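Local coordinates for protein PTS system, lactose-specific IIBC components (Streptococcus pneumoniae, PDB 3NBM) that probably relays a phosphoryl group to incoming lactose, as the IIB domain of a phosphoenolpyruvate-dependent sugar phosphotransferase system, at residues Y48-M51 with G52-L56. Sequence-based numbering, arbitrary orientation.
Sequences YDIM and GVYDL
Ile-50 and Met-51 pair through their carbonyls with Val-53 and Tyr-54 in a short 3-10 turn. The turn lies in the surface loop that leads from strand 37-43 into strand 56-59 of the parallel four-stranded sheet. Just ahead of it, water 1 donates to Tyr-48 O at 3.1 Å and, weakly, to Asp-49 O. The water accepts from Gly-52 N at 3.1 Å, so it bridges Gly-52 N to both carbonyls. Ile-50 O takes the first direct bond of the turn, from Val-53 N at 3.0 Å. This donor sits 46° out of the carbonyl plane. Ile-50 CD1 and Tyr-54 CE2 make a loose apolar contact. Met-51 is selenomethionine and is buried. A chi1 of 60° tucks Met-51 CG against the backbone, 3.4 Å from Gly-52 N. Its side chain also touches Asp-73 of helix 67-74 and Ile-79 in a loop. Met-51 O accepts from Tyr-54 N at 3.0 Å, which closes the turn before the chain enters the sheet. The Tyr-54 hydroxyl bonds to Asn-40 OD1 on strand 37-43. Val-53 CG1 lies 4.0 Å above one face of the Tyr-54 ring, shifted off the ring centre. At the ring edge, Tyr-54 CD2 comes within 3.5 Å of Ile-50 O.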
ATOM      1  N   TYR A  48     -12.211   5.990   3.942  1.00  8.58           N
ATOM      2  CA  TYR A  48     -12.150   7.342   4.483  1.00  8.94           C
ATOM      3  C   TYR A  48     -12.062   7.394   5.989  1.00 10.47           C
ATOM      4  O   TYR A  48     -11.428   8.295   6.510  1.00 12.01           O
ATOM      5  CB  TYR A  48     -13.329   8.169   3.976  1.00  9.96           C
ATOM      6  CG  TYR A  48     -13.285   8.423   2.500  1.00  8.48           C
ATOM      7  CD1 TYR A  48     -12.296   9.190   1.940  1.00 10.03           C
ATOM      8  CD2 TYR A  48     -14.281   7.932   1.660  1.00  9.77           C
ATOM      9  CE1 TYR A  48     -12.271   9.446   0.595  1.00 10.02           C
ATOM     10  CE2 TYR A  48     -14.253   8.169   0.292  1.00  9.59           C
ATOM     11  CZ  TYR A  48     -13.256   8.939  -0.228  1.00  8.83           C
ATOM     12  OH  TYR A  48     -13.181   9.222  -1.557  1.00  9.74           O
ATOM     13  N   ASP A  49     -12.667   6.438   6.690  1.00  9.69           N
ATOM     14  CA  ASP A  49     -12.604   6.431   8.154  1.00 11.31           C
ATOM     15  C   ASP A  49     -11.480   5.583   8.695  1.00 10.78           C
ATOM     16  O   ASP A  49     -11.055   5.815   9.826  1.00 14.59           O
ATOM     17  CB  ASP A  49     -13.909   5.933   8.760  1.00 12.24           C
ATOM     18  CG  ASP A  49     -15.050   6.916   8.591  1.00 13.71           C
ATOM     19  OD1 ASP A  49     -14.872   8.137   8.810  1.00 21.42           O
ATOM     20  OD2 ASP A  49     -16.117   6.472   8.211  1.00 16.11           O
ATOM     21  N   ILE A  50     -11.016   4.576   7.952  1.00  9.52           N
ATOM     22  CA  ILE A  50      -9.961   3.693   8.411  1.00  8.62           C
ATOM     23  C   ILE A  50      -8.578   4.166   8.030  1.00  8.83           C
ATOM     24  O   ILE A  50      -7.594   3.652   8.544  1.00  8.55           O
ATOM     25  CB  ILE A  50     -10.136   2.232   7.943  1.00  7.82           C
ATOM     26  CG1 ILE A  50     -10.125   2.087   6.405  1.00  8.95           C
ATOM     27  CG2 ILE A  50     -11.416   1.633   8.521  1.00  9.01           C
ATOM     28  CD1 ILE A  50      -9.961   0.660   5.903  1.00  9.88           C
HETATM   29  N   MSE A  51      -8.472   5.142   7.137  1.00  9.45           N
HETATM   30  CA  MSE A  51      -7.154   5.488   6.628  1.00 10.12           C
HETATM   31  C   MSE A  51      -6.208   5.956   7.742  1.00 10.12           C
HETATM   32  O   MSE A  51      -5.004   5.746   7.658  1.00 10.14           O
HETATM   33  CB  MSE A  51      -7.246   6.485   5.466  1.00 10.86           C
HETATM   34  CG  MSE A  51      -7.896   7.789   5.794  1.00 13.45           C
HETATM   35 SE   MSE A  51      -8.011   8.976   4.218  0.90 14.68          SE
HETATM   36  CE  MSE A  51      -6.155   9.286   3.915  1.00 17.30           C
ATOM     37  N   GLY A  52      -6.731   6.597   8.792  1.00 11.00           N
ATOM     38  CA  GLY A  52      -5.904   7.030   9.887  1.00 12.47           C
ATOM     39  C   GLY A  52      -5.260   5.952  10.720  1.00 12.08           C
ATOM     40  O   GLY A  52      -4.337   6.223  11.488  1.00 14.38           O
ATOM     41  N   VAL A  53      -5.708   4.714  10.560  1.00  9.49           N
ATOM     42  CA  VAL A  53      -5.094   3.567  11.213  1.00  9.91           C
ATOM     43  C   VAL A  53      -3.734   3.242  10.579  1.00  7.93           C
ATOM     44  O   VAL A  53      -2.897   2.571  11.184  1.00  9.26           O
ATOM     45  CB  VAL A  53      -6.064   2.288  11.082  1.00 10.82           C
ATOM     46  CG1 VAL A  53      -5.376   0.958  11.428  1.00 13.44           C
ATOM     47  CG2 VAL A  53      -7.359   2.528  11.883  1.00 13.61           C
ATOM     48  N   TYR A  54      -3.543   3.665   9.328  1.00  7.01           N
ATOM     49  CA  TYR A  54      -2.409   3.227   8.531  1.00  6.00           C
ATOM     50  C   TYR A  54      -1.305   4.276   8.491  1.00  5.86           C
ATOM     51  O   TYR A  54      -1.527   5.472   8.633  1.00  8.00           O
ATOM     52  CB  TYR A  54      -2.894   2.824   7.121  1.00  6.01           C
ATOM     53  CG  TYR A  54      -3.697   1.561   7.187  1.00  5.91           C
ATOM     54  CD1 TYR A  54      -3.072   0.356   7.159  1.00  5.83           C
ATOM     55  CD2 TYR A  54      -5.082   1.560   7.353  1.00  6.88           C
ATOM     56  CE1 TYR A  54      -3.766  -0.827   7.301  1.00  6.46           C
ATOM     57  CE2 TYR A  54      -5.779   0.373   7.497  1.00  7.89           C
ATOM     58  CZ  TYR A  54      -5.106  -0.818   7.458  1.00  7.16           C
ATOM     59  OH  TYR A  54      -5.802  -2.015   7.621  1.00  9.05           O
ATOM     60  N   ASP A  55      -0.088   3.793   8.265  1.00  5.84           N
ATOM     61  CA  ASP A  55       1.103   4.622   8.139  1.00  6.50           C
ATOM     62  C   ASP A  55       1.450   4.937   6.684  1.00  5.72           C
ATOM     63  O   ASP A  55       1.970   6.005   6.379  1.00  6.68           O
ATOM     64  CB  ASP A  55       2.278   3.931   8.798  1.00  7.17           C
ATOM     65  CG  ASP A  55       1.996   3.601  10.251  1.00  7.45           C
ATOM     66  OD1 ASP A  55       1.672   4.545  11.022  1.00 10.44           O
ATOM     67  OD2 ASP A  55       2.058   2.412  10.623  1.00  7.71           O
ATOM     68  N   LEU A  56       1.185   3.983   5.787  1.00  5.61           N
ATOM     69  CA  LEU A  56       1.496   4.061   4.364  1.00  5.75           C
ATOM     70  C   LEU A  56       0.309   3.522   3.605  1.00  5.65           C
ATOM     71  O   LEU A  56      -0.168   2.443   3.924  1.00  5.96           O
ATOM     72  CB  LEU A  56       2.751   3.222   4.031  1.00  6.51           C
ATOM     73  CG  LEU A  56       3.125   3.108   2.544  1.00  7.18           C
ATOM     74  CD1 LEU A  56       3.512   4.451   1.929  1.00  8.81           C
ATOM     75  CD2 LEU A  56       4.235   2.062   2.353  1.00  8.77           C
TER
HETATM   76  O   HOH W   1      -9.348   8.335   8.800  1.00 37.65           O